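Local structure of molybdate-binding protein MolA (3PSH) at residues 187-192 and 238-243; 232-237 and 259-264. The protein binds molybdate and tungstate, but not sulfate or phosphate, in the periplasm and serves the low-affinity molybdate importer MolBCA as its solute-binding component. One frame throughout, in Å; residues are numbered along the deposited sequence.

Contact 1: 187-192 and 238-243. With MOO (molybdate ion), chain B.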
loop_
_atom_site.group_PDB
_atom_site.type_symbol
_atom_site.label_atom_id
_atom_site.label_comp_id
_atom_site.label_asym_id
_atom_site.label_seq_id
_atom_site.Cartn_x
_atom_site.Cartn_y
_atom_site.Cartn_z
ATOM N N TYR A 187 16.553 -5.056 1.234
ATOM C CA TYR A 187 16.444 -3.676 1.681
ATOM C C TYR A 187 15.566 -2.950 0.693
ATOM O O TYR A 187 15.777 -3.062 -0.519
ATOM C CB TYR A 187 17.853 -3.058 1.632
ATOM C CG TYR A 187 17.859 -1.566 2.000
ATOM C CD1 TYR A 187 17.791 -1.164 3.367
ATOM C CD2 TYR A 187 17.977 -0.579 1.010
ATOM C CE1 TYR A 187 17.796 0.220 3.713
ATOM C CE2 TYR A 187 17.973 0.842 1.387
ATOM C CZ TYR A 187 17.907 1.179 2.735
ATOM O OH TYR A 187 17.860 2.533 2.945
ATOM N N MET A 188 14.656 -2.132 1.243
ATOM C CA MET A 188 13.791 -1.309 0.422
ATOM C C MET A 188 14.377 0.124 0.320
ATOM O O MET A 188 14.382 0.846 1.281
ATOM C CB MET A 188 12.360 -1.366 1.039
ATOM C CG MET A 188 11.432 -0.425 0.417
ATOM S SD MET A 188 11.239 -0.554 -1.376
ATOM C CE MET A 188 10.645 -2.047 -1.499
ATOM N N ALA A 189 14.794 0.508 -0.851
ATOM C CA ALA A 189 15.411 1.864 -1.025
ATOM C C ALA A 189 14.378 2.821 -1.675
ATOM O O ALA A 189 13.980 2.651 -2.812
ATOM C CB ALA A 189 16.682 1.718 -1.947
ATOM N N ASN A 190 13.871 3.747 -0.863
ATOM C CA ASN A 190 13.010 4.852 -1.288
ATOM C C ASN A 190 13.873 6.100 -1.551
ATOM O O ASN A 190 15.072 6.111 -1.188
ATOM C CB ASN A 190 11.908 5.111 -0.241
ATOM C CG ASN A 190 10.691 4.282 -0.492
ATOM O OD1 ASN A 190 10.766 3.077 -0.622
ATOM N ND2 ASN A 190 9.529 4.949 -0.599
ATOM N N PRO A 191 13.307 7.122 -2.206
ATOM C CA PRO A 191 14.064 8.356 -2.564
ATOM C C PRO A 191 14.733 8.969 -1.371
ATOM O O PRO A 191 14.343 8.774 -0.180
ATOM C CB PRO A 191 12.965 9.279 -3.114
ATOM C CG PRO A 191 12.068 8.318 -3.796
ATOM C CD PRO A 191 11.955 7.165 -2.764
ATOM N N ASP A 192 15.865 9.622 -1.638
ATOM C CA ASP A 192 16.524 10.365 -0.550
ATOM C C ASP A 192 16.870 9.579 0.749
ATOM O O ASP A 192 16.520 10.052 1.826
ATOM C CB ASP A 192 15.669 11.612 -0.248
ATOM C CG ASP A 192 15.528 12.479 -1.474
ATOM O OD1 ASP A 192 16.573 12.750 -2.114
ATOM O OD2 ASP A 192 14.382 12.826 -1.843
ATOM N N ILE A 238 18.478 -5.498 -3.076
ATOM C CA ILE A 238 17.838 -4.165 -2.919
ATOM C C ILE A 238 16.630 -4.079 -3.806
ATOM O O ILE A 238 16.674 -4.459 -4.951
ATOM C CB ILE A 238 18.808 -2.967 -3.096
ATOM C CG1 ILE A 238 19.796 -2.876 -1.971
ATOM C CG2 ILE A 238 18.106 -1.595 -3.243
ATOM C CD1 ILE A 238 21.052 -1.913 -2.372
ATOM N N LEU A 239 15.491 -3.623 -3.230
ATOM C CA LEU A 239 14.239 -3.493 -3.962
ATOM C C LEU A 239 13.897 -2.010 -4.000
ATOM O O LEU A 239 14.274 -1.250 -3.069
ATOM C CB LEU A 239 13.093 -4.304 -3.288
ATOM C CG LEU A 239 13.475 -5.852 -3.231
ATOM C CD1 LEU A 239 12.436 -6.523 -2.462
ATOM C CD2 LEU A 239 13.509 -6.464 -4.739
ATOM N N VAL A 240 13.301 -1.651 -5.146
ATOM C CA VAL A 240 12.826 -0.289 -5.370
ATOM C C VAL A 240 11.348 -0.378 -5.780
ATOM O O VAL A 240 10.932 -1.225 -6.524
ATOM C CB VAL A 240 13.657 0.461 -6.439
ATOM C CG1 VAL A 240 13.087 1.867 -6.776
ATOM C CG2 VAL A 240 15.118 0.669 -5.922
ATOM N N GLN A 241 10.559 0.535 -5.215
ATOM C CA GLN A 241 9.125 0.594 -5.552
ATOM C C GLN A 241 8.944 1.110 -6.953
ATOM O O GLN A 241 9.639 2.104 -7.288
ATOM C CB GLN A 241 8.446 1.565 -4.557
ATOM C CG GLN A 241 8.441 0.972 -3.101
ATOM C CD GLN A 241 7.868 1.893 -2.004
ATOM O OE1 GLN A 241 7.628 3.132 -2.231
ATOM N NE2 GLN A 241 7.610 1.300 -0.831
ATOM N N ASP A 242 7.985 0.532 -7.695
ATOM C CA ASP A 242 7.719 0.901 -9.092
ATOM C C ASP A 242 7.405 2.391 -9.270
ATOM O O ASP A 242 7.794 3.007 -10.316
ATOM C CB ASP A 242 6.549 0.108 -9.663
ATOM C CG ASP A 242 6.374 0.323 -11.160
ATOM O OD1 ASP A 242 7.379 0.098 -11.912
ATOM O OD2 ASP A 242 5.252 0.654 -11.586
ATOM N N ARG A 243 6.792 2.996 -8.237
ATOM C CA ARG A 243 6.481 4.471 -8.369
ATOM C C ARG A 243 7.693 5.393 -8.295
ATOM O O ARG A 243 7.543 6.590 -8.569
ATOM C CB ARG A 243 5.488 4.925 -7.317
ATOM C CG ARG A 243 5.962 4.583 -5.862
ATOM C CD ARG A 243 4.817 4.938 -4.795
ATOM N NE ARG A 243 5.356 4.503 -3.477
ATOM C CZ ARG A 243 4.642 4.553 -2.314
ATOM N NH1 ARG A 243 3.406 5.126 -2.371
ATOM N NH2 ARG A 243 5.140 4.158 -1.136
HETATM MO MO MOO B . 2.808 3.920 1.831
HETATM O O1 MOO B . 4.371 3.288 1.688
HETATM O O2 MOO B . 2.661 4.929 3.219
HETATM O O3 MOO B . 1.691 2.648 2.000
HETATM O O4 MOO B . 2.442 4.633 0.334
HETATM O O HOH W 1 11.458 2.704 -3.585
#

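Contact 2: 232-237 and 259-264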
loop_
_atom_site.group_PDB
_atom_site.type_symbol
_atom_site.label_atom_id
_atom_site.label_comp_id
_atom_site.label_asym_id
_atom_site.label_seq_id
_atom_site.Cartn_x
_atom_site.Cartn_y
_atom_site.Cartn_z
ATOM N N GLU A 232 26.466 -1.044 6.674
ATOM C CA GLU A 232 26.447 -1.956 7.862
ATOM C C GLU A 232 25.479 -3.156 7.685
ATOM O O GLU A 232 25.804 -4.313 7.970
ATOM C CB GLU A 232 26.232 -1.183 9.179
ATOM C CG GLU A 232 27.543 -0.427 9.574
ATOM C CD GLU A 232 27.410 0.595 10.738
ATOM O OE1 GLU A 232 26.616 0.382 11.674
ATOM O OE2 GLU A 232 28.147 1.627 10.744
ATOM N N TRP A 233 24.284 -2.878 7.155
ATOM C CA TRP A 233 23.277 -3.894 6.936
ATOM C C TRP A 233 23.702 -4.796 5.792
ATOM O O TRP A 233 23.473 -5.990 5.842
ATOM C CB TRP A 233 21.848 -3.286 6.613
ATOM C CG TRP A 233 21.215 -2.655 7.815
ATOM C CD1 TRP A 233 21.313 -3.065 9.131
ATOM C CD2 TRP A 233 20.354 -1.509 7.802
ATOM N NE1 TRP A 233 20.568 -2.227 9.930
ATOM C CE2 TRP A 233 20.020 -1.241 9.155
ATOM C CE3 TRP A 233 19.906 -0.632 6.793
ATOM C CZ2 TRP A 233 19.207 -0.122 9.528
ATOM C CZ3 TRP A 233 19.069 0.485 7.182
ATOM C CH2 TRP A 233 18.777 0.716 8.534
ATOM N N ASN A 234 24.358 -4.193 4.808
ATOM C CA ASN A 234 24.892 -4.977 3.706
ATOM C C ASN A 234 23.861 -5.989 3.074
ATOM O O ASN A 234 24.025 -7.225 3.061
ATOM C CB ASN A 234 26.245 -5.693 4.093
ATOM C CG ASN A 234 26.920 -6.181 2.843
ATOM O OD1 ASN A 234 26.817 -5.499 1.808
ATOM N ND2 ASN A 234 27.586 -7.350 2.903
ATOM N N PRO A 235 22.732 -5.477 2.577
ATOM C CA PRO A 235 21.718 -6.377 2.126
ATOM C C PRO A 235 22.163 -7.129 0.901
ATOM O O PRO A 235 22.915 -6.559 0.057
ATOM C CB PRO A 235 20.575 -5.440 1.681
ATOM C CG PRO A 235 21.310 -4.004 1.443
ATOM C CD PRO A 235 22.295 -4.048 2.570
ATOM N N ALA A 236 21.653 -8.382 0.785
ATOM C CA ALA A 236 21.901 -9.238 -0.404
ATOM C C ALA A 236 21.141 -8.793 -1.664
ATOM O O ALA A 236 21.576 -8.946 -2.840
ATOM C CB ALA A 236 21.509 -10.718 -0.091
ATOM N N VAL A 237 19.992 -8.145 -1.404
ATOM C CA VAL A 237 19.032 -7.786 -2.461
ATOM C C VAL A 237 18.526 -6.366 -2.096
ATOM O O VAL A 237 18.193 -6.114 -0.946
ATOM C CB VAL A 237 17.890 -8.729 -2.474
ATOM C CG1 VAL A 237 16.881 -8.236 -3.493
ATOM C CG2 VAL A 237 18.308 -10.136 -2.957
ATOM N N ASN A 259 30.027 -1.238 -2.916
ATOM C CA ASN A 259 30.531 -2.371 -2.151
ATOM C C ASN A 259 29.427 -3.125 -1.406
ATOM O O ASN A 259 29.643 -4.214 -0.910
ATOM C CB ASN A 259 31.584 -1.971 -1.121
ATOM C CG ASN A 259 32.915 -1.636 -1.757
ATOM O OD1 ASN A 259 33.673 -0.907 -1.156
ATOM N ND2 ASN A 259 33.212 -2.166 -2.958
ATOM N N ILE A 260 28.240 -2.543 -1.306
ATOM C CA ILE A 260 27.137 -3.380 -0.876
ATOM C C ILE A 260 26.939 -4.677 -1.700
ATOM O O ILE A 260 26.942 -4.733 -2.934
ATOM C CB ILE A 260 25.834 -2.528 -0.856
ATOM C CG1 ILE A 260 25.977 -1.391 0.145
ATOM C CG2 ILE A 260 24.687 -3.410 -0.580
ATOM C CD1 ILE A 260 24.846 -0.396 -0.190
ATOM N N GLN A 261 26.707 -5.750 -0.950
ATOM C CA GLN A 261 26.507 -7.076 -1.524
ATOM C C GLN A 261 25.498 -7.057 -2.677
ATOM O O GLN A 261 25.801 -7.507 -3.764
ATOM C CB GLN A 261 26.155 -8.105 -0.446
ATOM C CG GLN A 261 26.032 -9.618 -0.885
ATOM C CD GLN A 261 25.278 -10.489 0.208
ATOM O OE1 GLN A 261 24.938 -10.005 1.373
ATOM N NE2 GLN A 261 24.949 -11.769 -0.185
ATOM N N ALA A 262 24.302 -6.471 -2.517
ATOM C CA ALA A 262 23.413 -6.418 -3.687
ATOM C C ALA A 262 23.999 -5.703 -4.941
ATOM O O ALA A 262 23.624 -6.036 -6.052
ATOM C CB ALA A 262 22.008 -5.730 -3.284
ATOM N N LEU A 263 24.749 -4.633 -4.746
ATOM C CA LEU A 263 25.369 -3.943 -5.907
ATOM C C LEU A 263 26.313 -4.926 -6.678
ATOM O O LEU A 263 26.194 -5.085 -7.948
ATOM C CB LEU A 263 26.059 -2.662 -5.469
ATOM C CG LEU A 263 25.146 -1.397 -5.510
ATOM C CD1 LEU A 263 24.501 -1.164 -6.901
ATOM C CD2 LEU A 263 24.034 -1.466 -4.459
ATOM N N LYS A 264 27.248 -5.455 -5.861
ATOM C CA LYS A 264 28.309 -6.383 -6.350
ATOM C C LYS A 264 27.647 -7.509 -7.156
ATOM O O LYS A 264 28.250 -7.980 -8.171
ATOM C CB LYS A 264 29.140 -7.012 -5.210
ATOM C CG LYS A 264 30.088 -6.011 -4.526
ATOM C CD LYS A 264 30.336 -6.589 -3.118
ATOM C CE LYS A 264 31.731 -6.370 -2.622
ATOM N NZ LYS A 264 31.853 -6.677 -1.159
#

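Contact 1: 187-192 and 238-243
Gln241 OE1 is gripped by three N-H groups: ND2 of Asn190 across the contact and NE and NH2 of Arg243 two residues on. The Asn190 ND2 to Gln241 OE1 bond is 3.1 Å long and bent at the hydrogen, and its donor stands well above the carbonyl plane; the two amide planes are 82° apart. Arg243 takes the same oxygen side-on, NE and NH2 each 2.9 Å from Gln241 OE1, which lies in the guanidinium plane. This grip fixes the rotation of the guanidinium, whose NH1 donates to molybdate O4 over 2.9 Å while NH2 reaches both O1 and O4; NH1 also binds Gln51 O. Gln241 is thus a second-shell residue that holds the molybdate-binding Arg243, Asn190 backs it from a further shell, and the gathered donors would probably polarise the amide carbonyl. A water accepts from Gln241 N and donates to Ala189 O, bridging the two segments where they separate beyond the paired strands. Before that point they pair as parallel strands: Leu239 N bonds Tyr187 O (2.8 Å, 171°) and Ala189 N bonds Leu239 O. The bent Met188 chain brings SD to 3.6 Å from Gln241 CG, and its CE touches Leu239 CB at 3.8 Å. Strands 184-188 and 237-240 are the inner pair of a four-stranded parallel sheet, flanked by 211-213 and 268-270; helix 247-252 packs on Ala189 and Val240.

Contact 2: 232-237 and 259-264
Asn234 OD1 accepts the backbone N-H of Gln261 over 2.8 Å, and at 173° the bond is almost straight. The donor sits only 19° from the carbonyl plane of the Asn234 amide. One residue further along both segments, Ala262 N donates to Pro235 O at 2.9 Å; here the donor lies in the carbonyl plane, although the N-H is more bent. Next to these bonds, Ile260 CG2 rests 4.0 Å from Pro235 CG, and Ala262 CB packs 3.3 Å from Ala236 O. The Gln261 chain, extended beyond CG, runs past Ala236.

What sets these groups in place is the backbone. Asn234 is the first residue after helix 227-233 to leave helical geometry, with a positive phi of 49°, and Pro235 then leads the chain toward strand 237-240. Ile260 holds the N-cap position of helix 261-264, and its carbonyl oxygen receives Lys264 N. Outside the pair, Ile260 packs on Val230 and Leu231 of helix 227-233, and Pro235 on Tyr187.

Residues 261 and 262 open their helix, where N-H groups lack acceptors within the helix itself. Asn234 OD1 and Pro235 O supply them, so the turn before strand 237-240 provides acceptors to the first turn of helix 261-264, from neutral oxygens and with no ion pair between the two segments.

Overall arrangement
From the N terminus, the chain first runs through strand 184-188 into 187-192 and later reaches 232-237, where helix 227-233 ends. Residues 238-243 follow directly and close the loop of contact 1, with 45 residues between 192 and 238; only then does 259-264 return to 232-237 and close contact 2. The two loops therefore cross rather than nest. They adjoin in space, their centres 14 Å apart: Tyr187 N lies 2.9 Å from Val237 O, a probable hydrogen bond, and Tyr187 CB packs on Pro235 CG. Together they join strand 237-240 to strand 184-188 (contact 1), near the molybdate site, and the turn leading into it to helix 261-264 (contact 2).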